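Local coordinates for regulator of nonsense transcripts 2 (Homo sapiens, PDB 4CEK), which takes part in nonsense-mediated mRNA decay as the factor UPF2, the fragment here being the second of its three MIF4G domains, at residues 280-285 / 301-306; 200-205 / 250-255. All blocks are in the same frame, centred on the assembly; numbering follows the deposited sequence.

Contact 1 of 2, residues 280-285 / 301-306; sequences QMMRKK and AYYYCN
Met282 lies across one face of the Tyr302 ring in a Met-aromatic contact that closes a helical hairpin of the all-helical MIF4G domain, made by helices 268-287 and 292-305, which run roughly antiparallel at these segments. The methionine touches the ring first with its CG, 3.2 Å from Tyr302 CD2; seen from the ring centroid, CG stands 28° off the normal, a CH-pi approach displaced toward the rim. The sulfur follows over the same ring, with SD 4.2 Å from the centroid of Tyr302. Bends at its second and third torsions fold the thioether over the tyrosine, and the terminal CE of Met282 comes 3.7 Å from CD1 of Tyr302. The same methyl meets the Tyr303 ring obliquely, with CE of Met282 3.8 Å from Tyr303 OH. No hydrogen bond joins residues 280-285 and 301-306, and the contact rests on apolar and sulfur-aromatic packing at the protein surface.

Tyr302 is presented to the methionine with its CG anti to the backbone N (chi1 178°), while its hydroxyl hydrogen-bonds OE2 of Glu279. The ring is thus held to helix 268-287 twice, over one face by Met282 and at its hydroxyl by Glu279. Without the ring, as with an alanine here, Met282 would probably lose the face it covers and Glu279 its phenolic partner. A further, ionic link between the two helices is the salt bridge from Lys285 NZ to Glu299 OE2.

Contact 2 of 2, residues 200-205 / 250-255; sequences FHVRKK and IEMACT
Val202 and Met252 bring the backbones closest, their CA atoms 8.9 Å apart, where the C-terminal turn of helix 185-203 faces an early part of helix 247-266. The contact lies between helices of the HEAT-like alpha-helical MIF4G fold, two helices separated in sequence by helices 210-225 and 231-243. One long side chain bridges the gap: Met252 points from its helix toward residues 200-205, and its methyl makes the contact. The chain runs extended through chi2 (174°) and bends at chi3 (61°), which sets CE 3.9 Å from CB of His201. Contact with the histidine is thus made at the root of its side chain, while the far end of the imidazole serves a different neighbour, NE2 being hydrogen-bonded to Thr216 of helix 210-225. That bond satisfies a polar atom of a buried residue.

The two segments share no hydrogen bond, and the nearest contacts between them are all carbon to carbon. Further cover for Met252 comes from Val217 and from Leu241, the latter also touching Val202, so the methionine reaches into a place where helices 185-203, 210-225 and 231-243 converge. At the end of helix 185-203 the carbonyl of Val202 takes a weak hydrogen bond from NE2 of His249, one residue before the segment that carries Met252. The valine's side chain adds a looser apolar contact, its CG2 lying 4.3 Å from Met252 CE.

In the fold
Along the chain the two contacts come in series, neither nested nor crossed. Contact 2 closes a loop of 44 intervening residues, mostly helical, by bringing helix 247-266 back against the end of helix 185-203, with helices 210-225 and 231-243 lying between in sequence. The chain then goes on into helix 268-287, and contact 1 closes the much shorter, 15-residue return to helix 292-305, near the C terminus. Their centres are about 17 Å apart, contact 2 buried and contact 1 at the surface. Helix 247-266 is the bridge: Cys254 SG touches Ala301 CB at 3.9 Å, tying the terminal helix pair to the helices before it.

Contact 1 of 2, residues 280-285 / 301-306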
ATOM      1  N   GLN A 280     -14.519 -19.242   2.730  1.00 45.57           N
ATOM      2  CA  GLN A 280     -13.679 -20.230   2.022  1.00 47.15           C
ATOM      3  C   GLN A 280     -12.337 -20.478   2.696  1.00 42.76           C
ATOM      4  O   GLN A 280     -11.785 -21.579   2.596  1.00 41.41           O
ATOM      5  CB  GLN A 280     -13.383 -19.819   0.589  1.00 55.74           C
ATOM      6  CG  GLN A 280     -14.578 -19.839  -0.345  1.00 66.70           C
ATOM      7  CD  GLN A 280     -14.217 -19.293  -1.725  1.00 72.75           C
ATOM      8  OE1 GLN A 280     -13.038 -19.288  -2.117  1.00 73.75           O
ATOM      9  NE2 GLN A 280     -15.225 -18.821  -2.460  1.00 68.65           N
ATOM     10  N   MET A 281     -11.772 -19.452   3.335  1.00 42.84           N
ATOM     11  CA  MET A 281     -10.509 -19.637   4.086  1.00 39.96           C
ATOM     12  C   MET A 281     -10.723 -20.519   5.297  1.00 35.87           C
ATOM     13  O   MET A 281      -9.911 -21.370   5.552  1.00 36.64           O
ATOM     14  CB  MET A 281      -9.949 -18.341   4.585  1.00 39.88           C
ATOM     15  CG  MET A 281      -9.491 -17.406   3.515  1.00 47.41           C
ATOM     16  SD  MET A 281      -8.937 -15.822   4.217  1.00 52.18           S
ATOM     17  CE  MET A 281      -7.620 -16.285   5.343  1.00 37.80           C
ATOM     18  N   MET A 282     -11.810 -20.287   6.034  1.00 37.77           N
ATOM     19  CA  MET A 282     -12.167 -21.098   7.193  1.00 39.59           C
ATOM     20  C   MET A 282     -12.481 -22.535   6.790  1.00 45.18           C
ATOM     21  O   MET A 282     -11.929 -23.476   7.368  1.00 44.12           O
ATOM     22  CB  MET A 282     -13.333 -20.485   7.944  1.00 39.42           C
ATOM     23  CG  MET A 282     -12.904 -19.265   8.740  1.00 41.43           C
ATOM     24  SD  MET A 282     -11.786 -19.545  10.144  1.00 38.93           S
ATOM     25  CE  MET A 282     -13.043 -19.655  11.423  1.00 35.56           C
ATOM     26  N   ARG A 283     -13.304 -22.706   5.759  1.00 48.49           N
ATOM     27  CA  ARG A 283     -13.522 -24.050   5.207  1.00 51.84           C
ATOM     28  C   ARG A 283     -12.206 -24.751   4.841  1.00 47.36           C
ATOM     29  O   ARG A 283     -12.062 -25.944   5.086  1.00 48.54           O
ATOM     30  CB  ARG A 283     -14.491 -24.016   4.017  1.00 54.65           C
ATOM     31  CG  ARG A 283     -15.936 -23.739   4.426  1.00 63.30           C
ATOM     32  CD  ARG A 283     -16.885 -23.772   3.229  1.00 73.61           C
ATOM     33  NE  ARG A 283     -18.266 -24.118   3.596  1.00 77.33           N
ATOM     34  CZ  ARG A 283     -19.189 -23.258   4.045  1.00 86.91           C
ATOM     35  NH1 ARG A 283     -18.906 -21.966   4.221  1.00 88.15           N
ATOM     36  NH2 ARG A 283     -20.419 -23.695   4.330  1.00 90.49           N
ATOM     37  N   LYS A 284     -11.240 -24.008   4.305  1.00 46.58           N
ATOM     38  CA  LYS A 284      -9.959 -24.580   3.851  1.00 43.92           C
ATOM     39  C   LYS A 284      -8.990 -24.953   4.954  1.00 46.83           C
ATOM     40  O   LYS A 284      -8.183 -25.819   4.740  1.00 48.51           O
ATOM     41  CB  LYS A 284      -9.211 -23.585   2.953  1.00 50.00           C
ATOM     42  CG  LYS A 284      -9.620 -23.539   1.487  1.00 51.15           C
ATOM     43  CD  LYS A 284      -8.626 -22.693   0.683  1.00 51.38           C
ATOM     44  CE  LYS A 284      -9.162 -22.326  -0.691  1.00 50.46           C
ATOM     45  NZ  LYS A 284      -9.260 -23.507  -1.598  1.00 51.84           N
ATOM     46  N   LYS A 285      -8.981 -24.253   6.096  1.00 50.48           N
ATOM     47  CA  LYS A 285      -8.060 -24.635   7.198  1.00 52.37           C
ATOM     48  C   LYS A 285      -8.315 -26.077   7.690  1.00 55.89           C
ATOM     49  O   LYS A 285      -7.368 -26.848   7.799  1.00 62.04           O
ATOM     50  CB  LYS A 285      -8.070 -23.631   8.378  1.00 51.53           C
ATOM     51  CG  LYS A 285      -9.442 -23.318   8.947  1.00 50.54           C
ATOM     52  CD  LYS A 285      -9.525 -23.362  10.453  1.00 51.19           C
ATOM     53  CE  LYS A 285     -10.981 -23.333  10.891  1.00 51.76           C
ATOM     54  NZ  LYS A 285     -11.114 -23.508  12.362  1.00 53.14           N
ATOM     55  N   ALA A 301      -7.231 -13.922  11.559  1.00 32.91           N
ATOM     56  CA  ALA A 301      -7.608 -12.965  10.518  1.00 31.19           C
ATOM     57  C   ALA A 301      -9.096 -12.970  10.313  1.00 31.76           C
ATOM     58  O   ALA A 301      -9.703 -11.902  10.148  1.00 34.18           O
ATOM     59  CB  ALA A 301      -6.895 -13.246   9.196  1.00 29.68           C
ATOM     60  N   TYR A 302      -9.700 -14.153  10.306  1.00 31.83           N
ATOM     61  CA  TYR A 302     -11.156 -14.258  10.184  1.00 31.06           C
ATOM     62  C   TYR A 302     -11.936 -13.470  11.269  1.00 34.63           C
ATOM     63  O   TYR A 302     -12.838 -12.635  10.949  1.00 32.80           O
ATOM     64  CB  TYR A 302     -11.565 -15.723  10.156  1.00 30.82           C
ATOM     65  CG  TYR A 302     -13.078 -15.987  10.084  1.00 33.94           C
ATOM     66  CD1 TYR A 302     -13.862 -16.091  11.239  1.00 36.25           C
ATOM     67  CD2 TYR A 302     -13.703 -16.164   8.871  1.00 35.48           C
ATOM     68  CE1 TYR A 302     -15.221 -16.355  11.169  1.00 36.20           C
ATOM     69  CE2 TYR A 302     -15.053 -16.431   8.789  1.00 37.56           C
ATOM     70  CZ  TYR A 302     -15.807 -16.538   9.930  1.00 37.09           C
ATOM     71  OH  TYR A 302     -17.141 -16.773   9.776  1.00 33.96           O
ATOM     72  N   TYR A 303     -11.598 -13.738  12.534  1.00 36.90           N
ATOM     73  CA  TYR A 303     -12.311 -13.144  13.691  1.00 38.75           C
ATOM     74  C   TYR A 303     -11.984 -11.652  13.844  1.00 41.52           C
ATOM     75  O   TYR A 303     -12.775 -10.874  14.389  1.00 47.77           O
ATOM     76  CB  TYR A 303     -11.970 -13.904  14.980  1.00 35.72           C
ATOM     77  CG  TYR A 303     -12.541 -15.324  15.000  1.00 35.13           C
ATOM     78  CD1 TYR A 303     -13.914 -15.551  14.888  1.00 35.57           C
ATOM     79  CD2 TYR A 303     -11.731 -16.405  15.095  1.00 31.04           C
ATOM     80  CE1 TYR A 303     -14.443 -16.818  14.892  1.00 34.40           C
ATOM     81  CE2 TYR A 303     -12.238 -17.683  15.096  1.00 33.81           C
ATOM     82  CZ  TYR A 303     -13.596 -17.900  15.001  1.00 39.04           C
ATOM     83  OH  TYR A 303     -14.110 -19.222  15.016  1.00 40.26           O
ATOM     84  N   TYR A 304     -10.824 -11.262  13.334  1.00 39.71           N
ATOM     85  CA  TYR A 304     -10.479  -9.858  13.215  1.00 40.63           C
ATOM     86  C   TYR A 304     -11.443  -9.127  12.249  1.00 41.00           C
ATOM     87  O   TYR A 304     -11.896  -8.050  12.598  1.00 41.45           O
ATOM     88  CB  TYR A 304      -9.012  -9.687  12.774  1.00 42.24           C
ATOM     89  CG  TYR A 304      -8.593  -8.242  12.720  1.00 46.65           C
ATOM     90  CD1 TYR A 304      -8.829  -7.476  11.583  1.00 51.83           C
ATOM     91  CD2 TYR A 304      -7.983  -7.631  13.809  1.00 51.59           C
ATOM     92  CE1 TYR A 304      -8.474  -6.136  11.526  1.00 57.71           C
ATOM     93  CE2 TYR A 304      -7.607  -6.294  13.763  1.00 54.81           C
ATOM     94  CZ  TYR A 304      -7.865  -5.554  12.615  1.00 57.95           C
ATOM     95  OH  TYR A 304      -7.503  -4.240  12.542  1.00 66.55           O
ATOM     96  N   CYS A 305     -11.773  -9.698  11.069  1.00 37.13           N
ATOM     97  CA  CYS A 305     -12.745  -9.058  10.133  1.00 39.28           C
ATOM     98  C   CYS A 305     -14.197  -9.236  10.488  1.00 41.20           C
ATOM     99  O   CYS A 305     -15.019  -8.371  10.202  1.00 42.58           O
ATOM    100  CB  CYS A 305     -12.629  -9.620   8.703  1.00 38.94           C
ATOM    101  SG  CYS A 305     -10.973  -9.530   8.079  1.00 43.69           S
ATOM    102  N   ASN A 306     -14.525 -10.414  11.010  1.00 42.60           N
ATOM    103  CA  ASN A 306     -15.919 -10.835  11.161  1.00 44.68           C
ATOM    104  C   ASN A 306     -16.067 -11.396  12.582  1.00 47.06           C
ATOM    105  O   ASN A 306     -16.239 -12.612  12.744  1.00 42.04           O
ATOM    106  CB  ASN A 306     -16.275 -11.896  10.094  1.00 42.65           C
ATOM    107  CG  ASN A 306     -17.760 -12.226  10.059  1.00 46.02           C
ATOM    108  OD1 ASN A 306     -18.565 -11.525  10.650  1.00 46.32           O
ATOM    109  ND2 ASN A 306     -18.128 -13.271   9.345  1.00 44.54           N
TER

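Contact 2 of 2, residues 200-205 / 250-255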
ATOM      1  N   PHE A 200       4.734 -11.048  -8.650  1.00 36.94           N
ATOM      2  CA  PHE A 200       6.055 -11.641  -8.427  1.00 42.59           C
ATOM      3  C   PHE A 200       6.132 -12.458  -7.120  1.00 43.40           C
ATOM      4  O   PHE A 200       6.522 -13.628  -7.147  1.00 42.75           O
ATOM      5  CB  PHE A 200       7.102 -10.514  -8.457  1.00 48.16           C
ATOM      6  CG  PHE A 200       8.492 -10.979  -8.272  1.00 57.21           C
ATOM      7  CD1 PHE A 200       9.150 -11.662  -9.290  1.00 65.35           C
ATOM      8  CD2 PHE A 200       9.169 -10.734  -7.071  1.00 68.80           C
ATOM      9  CE1 PHE A 200      10.453 -12.112  -9.109  1.00 73.63           C
ATOM     10  CE2 PHE A 200      10.471 -11.180  -6.879  1.00 70.23           C
ATOM     11  CZ  PHE A 200      11.114 -11.871  -7.899  1.00 72.37           C
ATOM     12  N   HIS A 201       5.699 -11.868  -5.997  1.00 41.61           N
ATOM     13  CA  HIS A 201       5.651 -12.579  -4.707  1.00 42.82           C
ATOM     14  C   HIS A 201       4.759 -13.787  -4.680  1.00 41.12           C
ATOM     15  O   HIS A 201       5.070 -14.761  -4.001  1.00 39.39           O
ATOM     16  CB  HIS A 201       5.207 -11.665  -3.575  1.00 44.35           C
ATOM     17  CG  HIS A 201       6.175 -10.547  -3.272  1.00 46.10           C
ATOM     18  ND1 HIS A 201       7.496 -10.718  -3.294  1.00 49.50           N
ATOM     19  CD2 HIS A 201       5.955  -9.222  -2.920  1.00 50.83           C
ATOM     20  CE1 HIS A 201       8.107  -9.562  -2.975  1.00 52.07           C
ATOM     21  NE2 HIS A 201       7.163  -8.644  -2.751  1.00 54.41           N
ATOM     22  N   VAL A 202       3.627 -13.721  -5.368  1.00 37.54           N
ATOM     23  CA  VAL A 202       2.710 -14.843  -5.422  1.00 38.42           C
ATOM     24  C   VAL A 202       3.300 -15.999  -6.219  1.00 46.60           C
ATOM     25  O   VAL A 202       2.917 -17.141  -6.000  1.00 46.82           O
ATOM     26  CB  VAL A 202       1.372 -14.463  -6.059  1.00 37.68           C
ATOM     27  CG1 VAL A 202       0.547 -15.697  -6.384  1.00 35.32           C
ATOM     28  CG2 VAL A 202       0.611 -13.516  -5.149  1.00 36.59           C
ATOM     29  N   ARG A 203       4.220 -15.711  -7.143  1.00 53.95           N
ATOM     30  CA  ARG A 203       4.816 -16.766  -7.985  1.00 57.93           C
ATOM     31  C   ARG A 203       6.042 -17.439  -7.385  1.00 55.35           C
ATOM     32  O   ARG A 203       6.291 -18.573  -7.710  1.00 58.19           O
ATOM     33  CB  ARG A 203       5.180 -16.230  -9.359  1.00 61.24           C
ATOM     34  CG  ARG A 203       3.989 -16.050 -10.279  1.00 68.55           C
ATOM     35  CD  ARG A 203       4.407 -15.196 -11.463  1.00 77.93           C
ATOM     36  NE  ARG A 203       3.267 -14.778 -12.285  1.00 85.38           N
ATOM     37  CZ  ARG A 203       3.205 -13.636 -12.971  1.00 82.21           C
ATOM     38  NH1 ARG A 203       4.206 -12.754 -12.929  1.00 81.49           N
ATOM     39  NH2 ARG A 203       2.121 -13.359 -13.685  1.00 83.59           N
ATOM     40  N   LYS A 204       6.763 -16.759  -6.493  1.00 65.53           N
ATOM     41  CA  LYS A 204       8.050 -17.242  -5.946  1.00 74.11           C
ATOM     42  C   LYS A 204       7.959 -17.896  -4.558  1.00 78.07           C
ATOM     43  O   LYS A 204       6.882 -18.007  -3.979  1.00 77.71           O
ATOM     44  CB  LYS A 204       9.065 -16.083  -5.912  1.00 78.96           C
ATOM     45  CG  LYS A 204       9.491 -15.605  -7.303  1.00 91.80           C
ATOM     46  CD  LYS A 204      10.659 -16.411  -7.883  1.00 97.43           C
ATOM     47  CE  LYS A 204      10.734 -16.325  -9.409  1.00 96.01           C
ATOM     48  NZ  LYS A 204      12.055 -16.781  -9.936  1.00 97.22           N
ATOM     49  N   LYS A 205       9.114 -18.357  -4.067  1.00 92.30           N
ATOM     50  CA  LYS A 205       9.284 -18.934  -2.716  1.00 97.84           C
ATOM     51  C   LYS A 205      10.768 -19.151  -2.381  1.00 93.23           C
ATOM     52  O   LYS A 205      11.349 -18.428  -1.572  1.00 78.47           O
ATOM     53  CB  LYS A 205       8.534 -20.271  -2.574  1.00 99.76           C
ATOM     54  CG  LYS A 205       7.254 -20.178  -1.751  1.00101.17           C
ATOM     55  CD  LYS A 205       7.190 -21.231  -0.650  1.00 97.28           C
ATOM     56  CE  LYS A 205       6.176 -20.823   0.404  1.00 95.61           C
ATOM     57  NZ  LYS A 205       6.025 -21.833   1.480  1.00 99.65           N
ATOM     58  N   ILE A 250      -0.697 -17.812   2.630  1.00 36.15           N
ATOM     59  CA  ILE A 250      -1.596 -17.743   3.779  1.00 34.72           C
ATOM     60  C   ILE A 250      -1.193 -16.521   4.583  1.00 34.06           C
ATOM     61  O   ILE A 250      -2.075 -15.754   4.970  1.00 34.17           O
ATOM     62  CB  ILE A 250      -1.538 -19.012   4.697  1.00 35.44           C
ATOM     63  CG1 ILE A 250      -2.177 -20.252   4.041  1.00 36.14           C
ATOM     64  CG2 ILE A 250      -2.291 -18.777   5.982  1.00 33.24           C
ATOM     65  CD1 ILE A 250      -1.717 -21.579   4.658  1.00 38.07           C
ATOM     66  N   GLU A 251       0.110 -16.305   4.814  1.00 33.59           N
ATOM     67  CA  GLU A 251       0.527 -15.137   5.603  1.00 36.88           C
ATOM     68  C   GLU A 251       0.255 -13.816   4.894  1.00 36.51           C
ATOM     69  O   GLU A 251      -0.267 -12.870   5.498  1.00 35.45           O
ATOM     70  CB  GLU A 251       1.973 -15.173   6.011  1.00 41.78           C
ATOM     71  CG  GLU A 251       2.473 -16.521   6.451  1.00 53.32           C
ATOM     72  CD  GLU A 251       3.796 -16.435   7.193  1.00 65.20           C
ATOM     73  OE1 GLU A 251       3.958 -15.457   7.998  1.00 64.36           O
ATOM     74  OE2 GLU A 251       4.649 -17.349   6.958  1.00 68.43           O
ATOM     75  N   MET A 252       0.600 -13.746   3.620  1.00 35.11           N
ATOM     76  CA  MET A 252       0.293 -12.549   2.804  1.00 35.56           C
ATOM     77  C   MET A 252      -1.187 -12.244   2.900  1.00 32.60           C
ATOM     78  O   MET A 252      -1.575 -11.104   3.109  1.00 33.89           O
ATOM     79  CB  MET A 252       0.702 -12.757   1.337  1.00 36.39           C
ATOM     80  CG  MET A 252       2.214 -12.938   1.116  1.00 37.83           C
ATOM     81  SD  MET A 252       2.602 -13.347  -0.614  1.00 44.09           S
ATOM     82  CE  MET A 252       1.954 -11.874  -1.396  1.00 34.88           C
ATOM     83  N   ALA A 253      -2.007 -13.276   2.769  1.00 30.87           N
ATOM     84  CA  ALA A 253      -3.465 -13.144   2.904  1.00 32.33           C
ATOM     85  C   ALA A 253      -3.911 -12.537   4.232  1.00 32.20           C
ATOM     86  O   ALA A 253      -4.837 -11.707   4.255  1.00 33.99           O
ATOM     87  CB  ALA A 253      -4.137 -14.499   2.764  1.00 29.21           C
ATOM     88  N   CYS A 254      -3.303 -13.009   5.320  1.00 30.64           N
ATOM     89  CA  CYS A 254      -3.689 -12.649   6.680  1.00 31.07           C
ATOM     90  C   CYS A 254      -3.208 -11.259   6.976  1.00 29.78           C
ATOM     91  O   CYS A 254      -3.941 -10.468   7.598  1.00 29.68           O
ATOM     92  CB  CYS A 254      -3.157 -13.676   7.745  1.00 30.73           C
ATOM     93  SG  CYS A 254      -3.964 -15.333   7.630  1.00 38.22           S
ATOM     94  N   THR A 255      -1.989 -10.937   6.534  1.00 32.66           N
ATOM     95  CA  THR A 255      -1.522  -9.525   6.529  1.00 33.18           C
ATOM     96  C   THR A 255      -2.470  -8.601   5.743  1.00 35.50           C
ATOM     97  O   THR A 255      -2.880  -7.539   6.244  1.00 35.23           O
ATOM     98  CB  THR A 255      -0.140  -9.390   5.948  1.00 33.16           C
ATOM     99  OG1 THR A 255       0.717 -10.365   6.556  1.00 33.66           O
ATOM    100  CG2 THR A 255       0.393  -7.966   6.198  1.00 32.37           C
TER